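Local coordinates for rhamnose ABC transporter, periplasmic rhamnose-binding protein (Kribbella flavida, PDB 4KVF), which probably binds a sugar, likely rhamnose, outside the membrane and hands it to an ABC transporter for uptake, at residues K41-P46 and Q95-I100; N51-V56 and W279-I284; V101-D106 and V125-D130; A171-T176 and Y204-D209. One frame throughout, in Å; residues are numbered along the deposited sequence.

Interaction 1: K41-P46 and Q95-I100; sequences KIAYLP and QQQDVI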
loop_
_atom_site.group_PDB
_atom_site.type_symbol
_atom_site.label_atom_id
_atom_site.label_comp_id
_atom_site.label_asym_id
_atom_site.label_seq_id
_atom_site.Cartn_x
_atom_site.Cartn_y
_atom_site.Cartn_z
ATOM N N LYS A 41 -20.530 -14.997 1.138
ATOM C CA LYS A 41 -20.766 -13.686 1.723
ATOM C C LYS A 41 -19.429 -13.116 2.174
ATOM O O LYS A 41 -18.814 -13.621 3.104
ATOM C CB LYS A 41 -21.737 -13.778 2.903
ATOM C CG LYS A 41 -23.088 -14.366 2.554
ATOM C CD LYS A 41 -23.997 -14.332 3.763
ATOM C CE LYS A 41 -25.353 -13.741 3.413
ATOM N NZ LYS A 41 -26.431 -14.770 3.350
ATOM N N ILE A 42 -18.968 -12.081 1.485
ATOM C CA ILE A 42 -17.647 -11.520 1.748
ATOM C C ILE A 42 -17.802 -10.070 2.186
ATOM O O ILE A 42 -18.334 -9.244 1.443
ATOM C CB ILE A 42 -16.749 -11.631 0.493
ATOM C CG1 ILE A 42 -16.631 -13.099 0.056
ATOM C CG2 ILE A 42 -15.371 -11.026 0.777
ATOM C CD1 ILE A 42 -15.766 -13.333 -1.195
ATOM N N ALA A 43 -17.364 -9.762 3.405
ATOM C CA ALA A 43 -17.579 -8.433 3.966
ATOM C C ALA A 43 -16.249 -7.715 4.149
ATOM O O ALA A 43 -15.261 -8.344 4.510
ATOM C CB ALA A 43 -18.292 -8.538 5.296
ATOM N N TYR A 44 -16.246 -6.405 3.907
ATOM C CA TYR A 44 -15.050 -5.574 4.018
ATOM C C TYR A 44 -15.174 -4.595 5.179
ATOM O O TYR A 44 -16.200 -3.923 5.342
ATOM C CB TYR A 44 -14.825 -4.791 2.729
ATOM C CG TYR A 44 -14.239 -5.645 1.645
ATOM C CD1 TYR A 44 -15.019 -6.581 0.981
ATOM C CD2 TYR A 44 -12.900 -5.549 1.310
ATOM C CE1 TYR A 44 -14.484 -7.398 -0.001
ATOM C CE2 TYR A 44 -12.355 -6.361 0.336
ATOM C CZ TYR A 44 -13.152 -7.280 -0.317
ATOM O OH TYR A 44 -12.599 -8.077 -1.295
ATOM N N LEU A 45 -14.110 -4.519 5.974
ATOM C CA LEU A 45 -14.025 -3.603 7.116
ATOM C C LEU A 45 -12.715 -2.844 7.006
ATOM O O LEU A 45 -11.685 -3.264 7.568
ATOM C CB LEU A 45 -14.066 -4.378 8.445
ATOM C CG LEU A 45 -13.872 -3.614 9.768
ATOM C CD1 LEU A 45 -14.743 -2.372 9.830
ATOM C CD2 LEU A 45 -14.188 -4.540 10.941
ATOM N N PRO A 46 -12.746 -1.717 6.289
ATOM C CA PRO A 46 -11.555 -0.873 6.172
ATOM C C PRO A 46 -11.313 -0.110 7.475
ATOM O O PRO A 46 -12.117 -0.213 8.402
ATOM C CB PRO A 46 -11.928 0.080 5.041
ATOM C CG PRO A 46 -13.419 0.250 5.192
ATOM C CD PRO A 46 -13.936 -1.093 5.671
ATOM N N GLN A 95 -23.885 -11.885 11.534
ATOM C CA GLN A 95 -24.518 -11.897 10.211
ATOM C C GLN A 95 -24.075 -13.099 9.366
ATOM O O GLN A 95 -24.563 -13.305 8.250
ATOM C CB GLN A 95 -24.205 -10.597 9.453
ATOM C CG GLN A 95 -24.864 -9.352 10.029
ATOM C CD GLN A 95 -24.486 -8.086 9.265
ATOM O OE1 GLN A 95 -23.517 -8.076 8.501
ATOM N NE2 GLN A 95 -25.259 -7.016 9.461
ATOM N N GLN A 96 -23.151 -13.878 9.912
ATOM C CA GLN A 96 -22.690 -15.130 9.308
ATOM C C GLN A 96 -22.065 -14.940 7.932
ATOM O O GLN A 96 -22.403 -15.645 6.971
ATOM C CB GLN A 96 -23.799 -16.177 9.259
ATOM C CG GLN A 96 -24.276 -16.591 10.623
ATOM C CD GLN A 96 -25.430 -17.536 10.546
ATOM O OE1 GLN A 96 -25.729 -18.074 9.479
ATOM N NE2 GLN A 96 -26.105 -17.741 11.675
ATOM N N GLN A 97 -21.164 -13.973 7.852
ATOM C CA GLN A 97 -20.317 -13.807 6.676
ATOM C C GLN A 97 -19.439 -15.046 6.521
ATOM O O GLN A 97 -19.146 -15.725 7.503
ATOM C CB GLN A 97 -19.457 -12.546 6.815
ATOM C CG GLN A 97 -20.277 -11.271 6.953
ATOM C CD GLN A 97 -21.284 -11.102 5.824
ATOM O OE1 GLN A 97 -20.911 -10.820 4.689
ATOM N NE2 GLN A 97 -22.564 -11.300 6.130
ATOM N N ASP A 98 -19.029 -15.340 5.290
ATOM C CA ASP A 98 -18.137 -16.469 5.027
ATOM C C ASP A 98 -16.681 -16.038 5.114
ATOM O O ASP A 98 -15.825 -16.827 5.491
ATOM C CB ASP A 98 -18.407 -17.061 3.638
ATOM C CG ASP A 98 -19.730 -17.814 3.567
ATOM O OD1 ASP A 98 -19.930 -18.751 4.371
ATOM O OD2 ASP A 98 -20.575 -17.470 2.708
ATOM N N VAL A 99 -16.430 -14.786 4.746
ATOM C CA VAL A 99 -15.098 -14.193 4.739
ATOM C C VAL A 99 -15.191 -12.780 5.302
ATOM O O VAL A 99 -16.068 -12.008 4.913
ATOM C CB VAL A 99 -14.533 -14.089 3.307
ATOM C CG1 VAL A 99 -13.130 -13.454 3.320
ATOM C CG2 VAL A 99 -14.503 -15.459 2.629
ATOM N N ILE A 100 -14.298 -12.456 6.234
ATOM C CA ILE A 100 -14.142 -11.088 6.716
ATOM C C ILE A 100 -12.804 -10.552 6.228
ATOM O O ILE A 100 -11.756 -11.135 6.489
ATOM C CB ILE A 100 -14.196 -10.985 8.265
ATOM C CG1 ILE A 100 -15.573 -11.405 8.789
ATOM C CG2 ILE A 100 -13.897 -9.542 8.718
ATOM C CD1 ILE A 100 -15.666 -11.467 10.330
#
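Q97 folds its side chain across K41 at about a right angle, and its amide lies against aliphatic carbon. The chain is bent at chi2 (-54°), which swings the amide back over the neighbouring strand: OE1 comes to 3.5 Å from A43 CB and also meets K41 CB, while NE2 faces K41 CD. D98 meets K41 at the backbone, through its carboxylate. Its OD2 takes the backbone N-H of K41 at 2.9 Å in a nearly straight bond, using the lone pair that points away from OD1; OD1 hydrogen-bonds to a glycerol, probably from the crystallisation liquor. The K41 carbonyl answers by gripping two donors, D98 N at 2.8 Å and V99 N at 3.1 Å, both in the carbonyl plane. From there the chains run on as neighbouring parallel strands, 41-45 beside 99-102, near one edge of the sheet in a periplasmic-binding-protein lobe, with A43 N bonded to V99 O at 3.0 Å. On one face I42 and V99 lie side by side and point the same way, I42 CG1 standing 4.0 Å from V99 CB, and V65 of helix 52-67 packs on I42. On the other face A43 and I100 rest on L92 of helix 85-94.

Interaction 2: N51-V56 and W279-I284; sequences NPYTDV and WNPADI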
loop_
_atom_site.group_PDB
_atom_site.type_symbol
_atom_site.label_atom_id
_atom_site.label_comp_id
_atom_site.label_asym_id
_atom_site.label_seq_id
_atom_site.Cartn_x
_atom_site.Cartn_y
_atom_site.Cartn_z
ATOM N N ASN A 51 -13.665 7.757 2.360
ATOM C CA ASN A 51 -12.601 8.588 1.802
ATOM C C ASN A 51 -12.234 7.999 0.440
ATOM O O ASN A 51 -12.417 6.795 0.234
ATOM C CB ASN A 51 -11.390 8.645 2.736
ATOM C CG ASN A 51 -10.777 7.294 2.980
ATOM O OD1 ASN A 51 -10.013 6.790 2.158
ATOM N ND2 ASN A 51 -11.093 6.702 4.124
ATOM N N PRO A 52 -11.732 8.831 -0.494
ATOM C CA PRO A 52 -11.545 8.376 -1.880
ATOM C C PRO A 52 -10.659 7.139 -2.013
ATOM O O PRO A 52 -10.998 6.233 -2.776
ATOM C CB PRO A 52 -10.897 9.585 -2.569
ATOM C CG PRO A 52 -11.342 10.751 -1.766
ATOM C CD PRO A 52 -11.405 10.262 -0.344
ATOM N N TYR A 53 -9.555 7.098 -1.275
ATOM C CA TYR A 53 -8.650 5.953 -1.311
ATOM C C TYR A 53 -9.378 4.675 -0.900
ATOM O O TYR A 53 -9.334 3.664 -1.608
ATOM C CB TYR A 53 -7.434 6.204 -0.408
ATOM C CG TYR A 53 -6.468 5.043 -0.304
ATOM C CD1 TYR A 53 -6.674 4.030 0.619
ATOM C CD2 TYR A 53 -5.342 4.970 -1.114
ATOM C CE1 TYR A 53 -5.800 2.961 0.726
ATOM C CE2 TYR A 53 -4.454 3.904 -1.007
ATOM C CZ TYR A 53 -4.692 2.903 -0.088
ATOM O OH TYR A 53 -3.827 1.835 0.033
ATOM N N THR A 54 -10.048 4.716 0.246
ATOM C CA THR A 54 -10.742 3.535 0.759
ATOM C C THR A 54 -11.866 3.072 -0.173
ATOM O O THR A 54 -12.067 1.869 -0.372
ATOM C CB THR A 54 -11.313 3.785 2.162
ATOM O OG1 THR A 54 -10.234 3.931 3.092
ATOM C CG2 THR A 54 -12.194 2.626 2.589
ATOM N N ASP A 55 -12.587 4.028 -0.749
ATOM C CA ASP A 55 -13.652 3.721 -1.701
ATOM C C ASP A 55 -13.140 2.916 -2.900
ATOM O O ASP A 55 -13.778 1.948 -3.318
ATOM C CB ASP A 55 -14.344 5.000 -2.179
ATOM C CG ASP A 55 -15.252 5.607 -1.123
ATOM O OD1 ASP A 55 -15.433 4.985 -0.051
ATOM O OD2 ASP A 55 -15.795 6.702 -1.381
ATOM N N VAL A 56 -11.993 3.317 -3.445
ATOM C CA VAL A 56 -11.393 2.614 -4.574
ATOM C C VAL A 56 -10.954 1.226 -4.136
ATOM O O VAL A 56 -11.088 0.249 -4.880
ATOM C CB VAL A 56 -10.172 3.373 -5.140
ATOM C CG1 VAL A 56 -9.532 2.589 -6.282
ATOM C CG2 VAL A 56 -10.576 4.767 -5.605
ATOM N N TRP A 279 0.638 2.080 -5.319
ATOM C CA TRP A 279 0.000 0.799 -5.592
ATOM C C TRP A 279 -1.438 1.094 -6.015
ATOM O O TRP A 279 -1.906 2.219 -5.870
ATOM C CB TRP A 279 0.059 -0.101 -4.346
ATOM C CG TRP A 279 -0.204 0.624 -3.045
ATOM C CD1 TRP A 279 -1.425 0.909 -2.502
ATOM C CD2 TRP A 279 0.775 1.136 -2.127
ATOM N NE1 TRP A 279 -1.267 1.577 -1.307
ATOM C CE2 TRP A 279 0.069 1.732 -1.057
ATOM C CE3 TRP A 279 2.170 1.151 -2.106
ATOM C CZ2 TRP A 279 0.719 2.333 0.023
ATOM C CZ3 TRP A 279 2.812 1.748 -1.034
ATOM C CH2 TRP A 279 2.085 2.332 0.014
ATOM N N ASN A 280 -2.128 0.109 -6.577
ATOM C CA ASN A 280 -3.522 0.304 -6.961
ATOM C C ASN A 280 -4.411 -0.281 -5.871
ATOM O O ASN A 280 -4.503 -1.501 -5.733
ATOM C CB ASN A 280 -3.809 -0.347 -8.320
ATOM C CG ASN A 280 -5.247 -0.164 -8.767
ATOM O OD1 ASN A 280 -6.060 0.464 -8.074
ATOM N ND2 ASN A 280 -5.566 -0.690 -9.949
ATOM N N PRO A 281 -5.063 0.589 -5.077
ATOM C CA PRO A 281 -5.802 0.083 -3.917
ATOM C C PRO A 281 -6.917 -0.848 -4.337
ATOM O O PRO A 281 -7.259 -1.749 -3.578
ATOM C CB PRO A 281 -6.405 1.355 -3.296
ATOM C CG PRO A 281 -5.572 2.468 -3.828
ATOM C CD PRO A 281 -5.187 2.048 -5.212
ATOM N N ALA A 282 -7.486 -0.626 -5.518
ATOM C CA ALA A 282 -8.546 -1.504 -6.004
ATOM C C ALA A 282 -8.058 -2.946 -6.105
ATOM O O ALA A 282 -8.805 -3.891 -5.835
ATOM C CB ALA A 282 -9.099 -1.013 -7.348
ATOM N N ASP A 283 -6.796 -3.125 -6.479
ATOM C CA ASP A 283 -6.252 -4.476 -6.597
ATOM C C ASP A 283 -6.095 -5.140 -5.239
ATOM O O ASP A 283 -6.120 -6.367 -5.138
ATOM C CB ASP A 283 -4.898 -4.482 -7.323
ATOM C CG ASP A 283 -5.015 -4.128 -8.793
ATOM O OD1 ASP A 283 -6.119 -4.264 -9.368
ATOM O OD2 ASP A 283 -3.987 -3.728 -9.388
ATOM N N ILE A 284 -5.899 -4.337 -4.195
ATOM C CA ILE A 284 -5.798 -4.895 -2.848
ATOM C C ILE A 284 -7.128 -5.558 -2.455
ATOM O O ILE A 284 -7.161 -6.702 -1.996
ATOM C CB ILE A 284 -5.445 -3.807 -1.809
ATOM C CG1 ILE A 284 -4.142 -3.099 -2.191
ATOM C CG2 ILE A 284 -5.309 -4.423 -0.414
ATOM C CD1 ILE A 284 -3.833 -1.916 -1.286
#
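Y53 reaches across to W279 and P281, from a helix whose start is fixed by N51. There OD1 of N51 caps the first turn, taking T54 N at 2.8 Å from above its carbonyl plane and also the T54 hydroxyl. One residue before T54, the Y53 side chain leaves with CG anti to the backbone N (chi1 176°), which sends the ring out toward the 279-284 segment. Its OH accepts the indole N-H of W279 at 2.9 Å; the hydroxyl lies almost in the indole plane, and NE1 in turn sits at the edge of the tyrosine ring. The two side chains cross at about a right angle. P281 covers one face of the same phenol, with CB 4.1 Å from the ring centroid and CG 3.4 Å from CE2, so the ring is gripped at its tip and over a face. A turn later V56 closes the contact: CG1 packs on A282 CB at 3.8 Å, and V56 O meets A282 CA at 3.3 Å in a CH...O contact. A282 N is itself capped by N280 OD1. Two helix beginnings thus meet N-terminus to N-terminus, 52-67 following the first strand of its lobe and 281-296 following strand 276-278, probably close to where the chain crosses between the two lobes of the periplasmic binding protein fold.

Interaction 3: V101-D106 and V125-D130; sequences VVAAND and VTFDSD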
loop_
_atom_site.group_PDB
_atom_site.type_symbol
_atom_site.label_atom_id
_atom_site.label_comp_id
_atom_site.label_asym_id
_atom_site.label_seq_id
_atom_site.Cartn_x
_atom_site.Cartn_y
_atom_site.Cartn_z
ATOM N N VAL A 101 -12.855 -9.455 5.482
ATOM C CA VAL A 101 -11.656 -8.783 4.993
ATOM C C VAL A 101 -11.485 -7.490 5.786
ATOM O O VAL A 101 -12.309 -6.568 5.693
ATOM C CB VAL A 101 -11.794 -8.463 3.495
ATOM C CG1 VAL A 101 -10.523 -7.817 2.976
ATOM C CG2 VAL A 101 -12.093 -9.741 2.734
ATOM N N VAL A 102 -10.415 -7.411 6.571
ATOM C CA VAL A 102 -10.310 -6.328 7.545
ATOM C C VAL A 102 -8.926 -5.667 7.568
ATOM O O VAL A 102 -7.892 -6.343 7.518
ATOM C CB VAL A 102 -10.693 -6.844 8.959
ATOM C CG1 VAL A 102 -9.868 -8.086 9.326
ATOM C CG2 VAL A 102 -10.536 -5.745 10.010
ATOM N N ALA A 103 -8.914 -4.343 7.653
ATOM C CA ALA A 103 -7.662 -3.611 7.829
ATOM C C ALA A 103 -7.563 -3.287 9.310
ATOM O O ALA A 103 -8.230 -2.381 9.794
ATOM C CB ALA A 103 -7.659 -2.327 6.998
ATOM N N ALA A 104 -6.747 -4.049 10.026
ATOM C CA ALA A 104 -6.668 -3.917 11.484
ATOM C C ALA A 104 -5.962 -2.651 11.959
ATOM O O ALA A 104 -4.811 -2.390 11.602
ATOM C CB ALA A 104 -5.988 -5.178 12.083
ATOM N N ASN A 105 -6.643 -1.849 12.779
ATOM C CA ASN A 105 -6.024 -0.653 13.339
ATOM C C ASN A 105 -4.989 -0.987 14.404
ATOM O O ASN A 105 -3.982 -0.298 14.546
ATOM C CB ASN A 105 -7.083 0.278 13.928
ATOM C CG ASN A 105 -7.904 0.968 12.859
ATOM O OD1 ASN A 105 -7.410 1.230 11.759
ATOM N ND2 ASN A 105 -9.160 1.275 13.176
ATOM N N ASP A 106 -5.266 -2.050 15.153
ATOM C CA ASP A 106 -4.349 -2.566 16.163
ATOM C C ASP A 106 -4.204 -4.058 15.918
ATOM O O ASP A 106 -5.195 -4.742 15.701
ATOM C CB ASP A 106 -4.894 -2.323 17.571
ATOM C CG ASP A 106 -3.972 -2.865 18.643
ATOM O OD1 ASP A 106 -2.974 -2.195 18.947
ATOM O OD2 ASP A 106 -4.235 -3.973 19.167
ATOM N N VAL A 125 -9.161 -12.497 6.288
ATOM C CA VAL A 125 -8.077 -11.959 5.483
ATOM C C VAL A 125 -7.851 -10.500 5.882
ATOM O O VAL A 125 -8.734 -9.645 5.754
ATOM C CB VAL A 125 -8.442 -12.004 3.991
ATOM C CG1 VAL A 125 -7.359 -11.340 3.158
ATOM C CG2 VAL A 125 -8.659 -13.441 3.551
ATOM N N THR A 126 -6.665 -10.205 6.382
ATOM C CA THR A 126 -6.353 -8.826 6.682
ATOM C C THR A 126 -5.801 -8.146 5.432
ATOM O O THR A 126 -5.365 -8.807 4.487
ATOM C CB THR A 126 -5.339 -8.728 7.824
ATOM O OG1 THR A 126 -4.257 -9.622 7.552
ATOM C CG2 THR A 126 -5.983 -9.158 9.132
ATOM N N PHE A 127 -5.847 -6.825 5.419
ATOM C CA PHE A 127 -5.289 -6.063 4.305
ATOM C C PHE A 127 -4.822 -4.711 4.781
ATOM O O PHE A 127 -5.317 -4.198 5.781
ATOM C CB PHE A 127 -6.285 -5.940 3.141
ATOM C CG PHE A 127 -7.406 -4.955 3.377
ATOM C CD1 PHE A 127 -8.500 -5.309 4.137
ATOM C CD2 PHE A 127 -7.373 -3.692 2.807
ATOM C CE1 PHE A 127 -9.548 -4.416 4.336
ATOM C CE2 PHE A 127 -8.416 -2.787 3.012
ATOM C CZ PHE A 127 -9.505 -3.158 3.773
ATOM N N ASP A 128 -3.837 -4.156 4.082
ATOM C CA ASP A 128 -3.265 -2.853 4.409
ATOM C C ASP A 128 -2.445 -2.901 5.698
ATOM O O ASP A 128 -1.237 -2.719 5.671
ATOM C CB ASP A 128 -4.349 -1.770 4.489
ATOM C CG ASP A 128 -4.046 -0.581 3.610
ATOM O OD1 ASP A 128 -2.995 0.058 3.825
ATOM O OD2 ASP A 128 -4.860 -0.279 2.710
ATOM N N SER A 129 -3.112 -3.155 6.819
ATOM C CA SER A 129 -2.447 -3.318 8.100
ATOM C C SER A 129 -2.841 -4.665 8.678
ATOM O O SER A 129 -4.020 -5.018 8.714
ATOM C CB SER A 129 -2.834 -2.197 9.059
ATOM O OG SER A 129 -2.361 -0.952 8.578
ATOM N N ASP A 130 -1.841 -5.413 9.131
ATOM C CA ASP A 130 -2.050 -6.802 9.514
ATOM C C ASP A 130 -2.434 -6.938 10.987
ATOM O O ASP A 130 -2.165 -6.041 11.803
ATOM C CB ASP A 130 -0.762 -7.575 9.225
ATOM C CG ASP A 130 -0.971 -9.075 9.185
ATOM O OD1 ASP A 130 -2.136 -9.533 9.254
ATOM O OD2 ASP A 130 0.044 -9.778 9.042
HETATM O O HOH W 1 -2.482 -3.432 12.736
#
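F127 turns its ring back across V101 and V102 at the end of strand 99-102 and A103 just past it. CB leads to a CG set between the backbone N and the carbonyl carbon (chi1 75°), and this torsion lays the ring along the neighbouring backbone. CD1 then presses on V101 CG1 at 3.4 Å and lies close to the V102 carbonyl carbon; CE1 comes to 3.4 Å from A103 N. At the tip CZ meets A103 CB, which stands over one ring face, 3.9 Å from the centroid and 16° off the normal, a CH-pi contact. An alanine in place of F127 would probably leave V101 CG1 and A103 CB without their aromatic partner and open a gap beside the strand. The backbones are paired as parallel strands: V102 N bonds to V125 O at 2.9 Å, and F127 N returns to V102 O at 3.0 Å. Past the strand ends A104 N reaches S129 O at 3.2 Å, and a water bridges A104 O and D130 O, donating to both. The T126 hydroxyl donates to D130 OD1, which also pairs with R136. The two strands flank helix 111-119 in sequence as a beta-alpha-beta unit. In the sheet, 41-45 lies beyond 99-102 and 138-141 beyond 123-127, while helix 281-296 covers the face of V101, V125 and F127 through A288, L295 and I284.

Interaction 4: A171-T176 and Y204-D209; sequences ATPNAT and YGNDDD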
loop_
_atom_site.group_PDB
_atom_site.type_symbol
_atom_site.label_atom_id
_atom_site.label_comp_id
_atom_site.label_asym_id
_atom_site.label_seq_id
_atom_site.Cartn_x
_atom_site.Cartn_y
_atom_site.Cartn_z
ATOM N N ALA A 171 8.302 11.645 6.567
ATOM C CA ALA A 171 7.207 12.089 7.417
ATOM C C ALA A 171 7.802 12.526 8.754
ATOM O O ALA A 171 8.708 13.349 8.775
ATOM C CB ALA A 171 6.193 10.956 7.599
ATOM N N THR A 172 7.324 11.964 9.864
ATOM C CA THR A 172 7.866 12.318 11.174
ATOM C C THR A 172 9.098 11.487 11.487
ATOM O O THR A 172 9.276 10.417 10.907
ATOM C CB THR A 172 6.853 12.034 12.278
ATOM O OG1 THR A 172 6.548 10.633 12.268
ATOM C CG2 THR A 172 5.590 12.850 12.068
ATOM N N PRO A 173 9.942 11.959 12.423
ATOM C CA PRO A 173 11.090 11.139 12.847
ATOM C C PRO A 173 10.729 9.727 13.315
ATOM O O PRO A 173 11.487 8.794 13.052
ATOM C CB PRO A 173 11.690 11.957 14.000
ATOM C CG PRO A 173 11.400 13.385 13.606
ATOM C CD PRO A 173 10.014 13.331 12.971
ATOM N N ASN A 174 9.593 9.561 13.986
ATOM C CA ASN A 174 9.210 8.244 14.501
ATOM C C ASN A 174 8.279 7.448 13.582
ATOM O O ASN A 174 7.742 6.428 13.989
ATOM C CB ASN A 174 8.560 8.353 15.887
ATOM C CG ASN A 174 9.481 8.951 16.918
ATOM O OD1 ASN A 174 10.704 8.848 16.811
ATOM N ND2 ASN A 174 8.899 9.583 17.936
ATOM N N ALA A 175 8.074 7.921 12.352
ATOM C CA ALA A 175 7.153 7.254 11.440
ATOM C C ALA A 175 7.620 5.836 11.120
ATOM O O ALA A 175 8.662 5.644 10.493
ATOM C CB ALA A 175 6.992 8.069 10.154
ATOM N N THR A 176 6.834 4.851 11.543
ATOM C CA THR A 176 7.211 3.453 11.425
ATOM C C THR A 176 7.434 3.023 9.977
ATOM O O THR A 176 8.461 2.404 9.641
ATOM C CB THR A 176 6.139 2.558 12.061
ATOM O OG1 THR A 176 5.998 2.926 13.439
ATOM C CG2 THR A 176 6.527 1.082 11.945
ATOM N N TYR A 204 12.579 15.932 7.614
ATOM C CA TYR A 204 11.263 15.491 8.056
ATOM C C TYR A 204 10.194 16.554 7.837
ATOM O O TYR A 204 10.285 17.656 8.372
ATOM C CB TYR A 204 11.326 15.090 9.529
ATOM C CG TYR A 204 12.305 13.970 9.772
ATOM C CD1 TYR A 204 11.933 12.647 9.570
ATOM C CD2 TYR A 204 13.611 14.235 10.169
ATOM C CE1 TYR A 204 12.831 11.611 9.773
ATOM C CE2 TYR A 204 14.517 13.206 10.376
ATOM C CZ TYR A 204 14.119 11.896 10.177
ATOM O OH TYR A 204 15.013 10.868 10.382
ATOM N N GLY A 205 9.180 16.210 7.053
ATOM C CA GLY A 205 8.085 17.120 6.775
ATOM C C GLY A 205 6.860 16.843 7.631
ATOM O O GLY A 205 5.893 17.599 7.593
ATOM N N ASN A 206 6.906 15.747 8.387
ATOM C CA ASN A 206 5.867 15.413 9.369
ATOM C C ASN A 206 4.471 15.205 8.783
ATOM O O ASN A 206 3.474 15.417 9.478
ATOM C CB ASN A 206 5.792 16.481 10.469
ATOM C CG ASN A 206 7.017 16.496 11.371
ATOM O OD1 ASN A 206 8.117 16.132 10.961
ATOM N ND2 ASN A 206 6.825 16.932 12.611
ATOM N N ASP A 207 4.397 14.777 7.524
ATOM C CA ASP A 207 3.117 14.620 6.823
ATOM C C ASP A 207 2.262 15.885 6.865
ATOM O O ASP A 207 1.036 15.822 6.796
ATOM C CB ASP A 207 2.325 13.431 7.365
ATOM C CG ASP A 207 2.751 12.124 6.749
ATOM O OD1 ASP A 207 3.448 12.166 5.712
ATOM O OD2 ASP A 207 2.384 11.060 7.293
ATOM N N ASP A 208 2.931 17.027 6.979
ATOM C CA ASP A 208 2.287 18.333 6.973
ATOM C C ASP A 208 2.647 19.076 5.683
ATOM O O ASP A 208 3.827 19.223 5.357
ATOM C CB ASP A 208 2.736 19.138 8.188
ATOM C CG ASP A 208 2.162 20.543 8.198
ATOM O OD1 ASP A 208 0.925 20.684 8.083
ATOM O OD2 ASP A 208 2.948 21.505 8.307
ATOM N N ASP A 209 1.625 19.537 4.963
ATOM C CA ASP A 209 1.781 20.186 3.655
ATOM C C ASP A 209 2.785 21.339 3.693
ATOM O O ASP A 209 3.760 21.355 2.937
ATOM C CB ASP A 209 0.409 20.676 3.160
ATOM C CG ASP A 209 0.387 21.017 1.670
ATOM O OD1 ASP A 209 1.131 20.397 0.883
ATOM O OD2 ASP A 209 -0.404 21.906 1.282
#
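A171 and Y204 bury the most surface here, with P173 and N206 next and level. The A171 carbonyl oxygen sits at the edge of the Y204 ring, near its plane and 3.4 Å from CD1, and takes the N206 N-H at 3.0 Å. That donor stands well above the carbonyl plane, at a C=O...N angle of only 95°. On its other end A171 puts its methyl against the D207 carboxylate, CB to OD1 3.5 Å, an oxygen that also bonds to the T233 hydroxyl. Both segments are loops leaving the C-terminal ends of neighbouring parallel strands, 164-170 and 197-204, in the second lobe of the periplasmic binding protein fold; each turns tightly, T172 to A175 as type I and G205 to D208 as type I', before the next helix starts. Y204 carries CG anti to its carbonyl carbon (chi1 -60°), which brings the ring beneath P173. The proline lies over one ring face: its CA is 4.0 Å from the centroid, a CH-pi contact, and CG sits above the plane toward the rim. Replacing the tyrosine by a serine would probably leave P173 without the flat surface it rests on and the 172-175 turn less firmly held. Farther from the tyrosine, T172 CG2 packs on N206 CA at 3.7 Å, the two side chains crossing at about a right angle, and P173 CD approaches N206 OD1.

How the interactions relate
Interactions 1 and 3 are consecutive pairings in one parallel sheet: both use strand 99-102, and A43 O lies 2.8 Å from V101 N. Interaction 2 adjoins both, through P46 CB against T54 CG2 at 3.5 Å and through I284 CG2 against F127 CD2 at 3.9 Å; its segments enclose interactions 3 and 4 along the chain. Interaction 4 joins loops that leave the other sheet and stands apart, its nearest atoms about 11 Å from interaction 2 and 10 Å from interaction 3. In this family the sugar binds between the two lobes, so the loops of 2, 3 and 4 probably border that cleft; a glycerol, probably from the crystallisation liquor, lies about 5 Å from the W279 side chain.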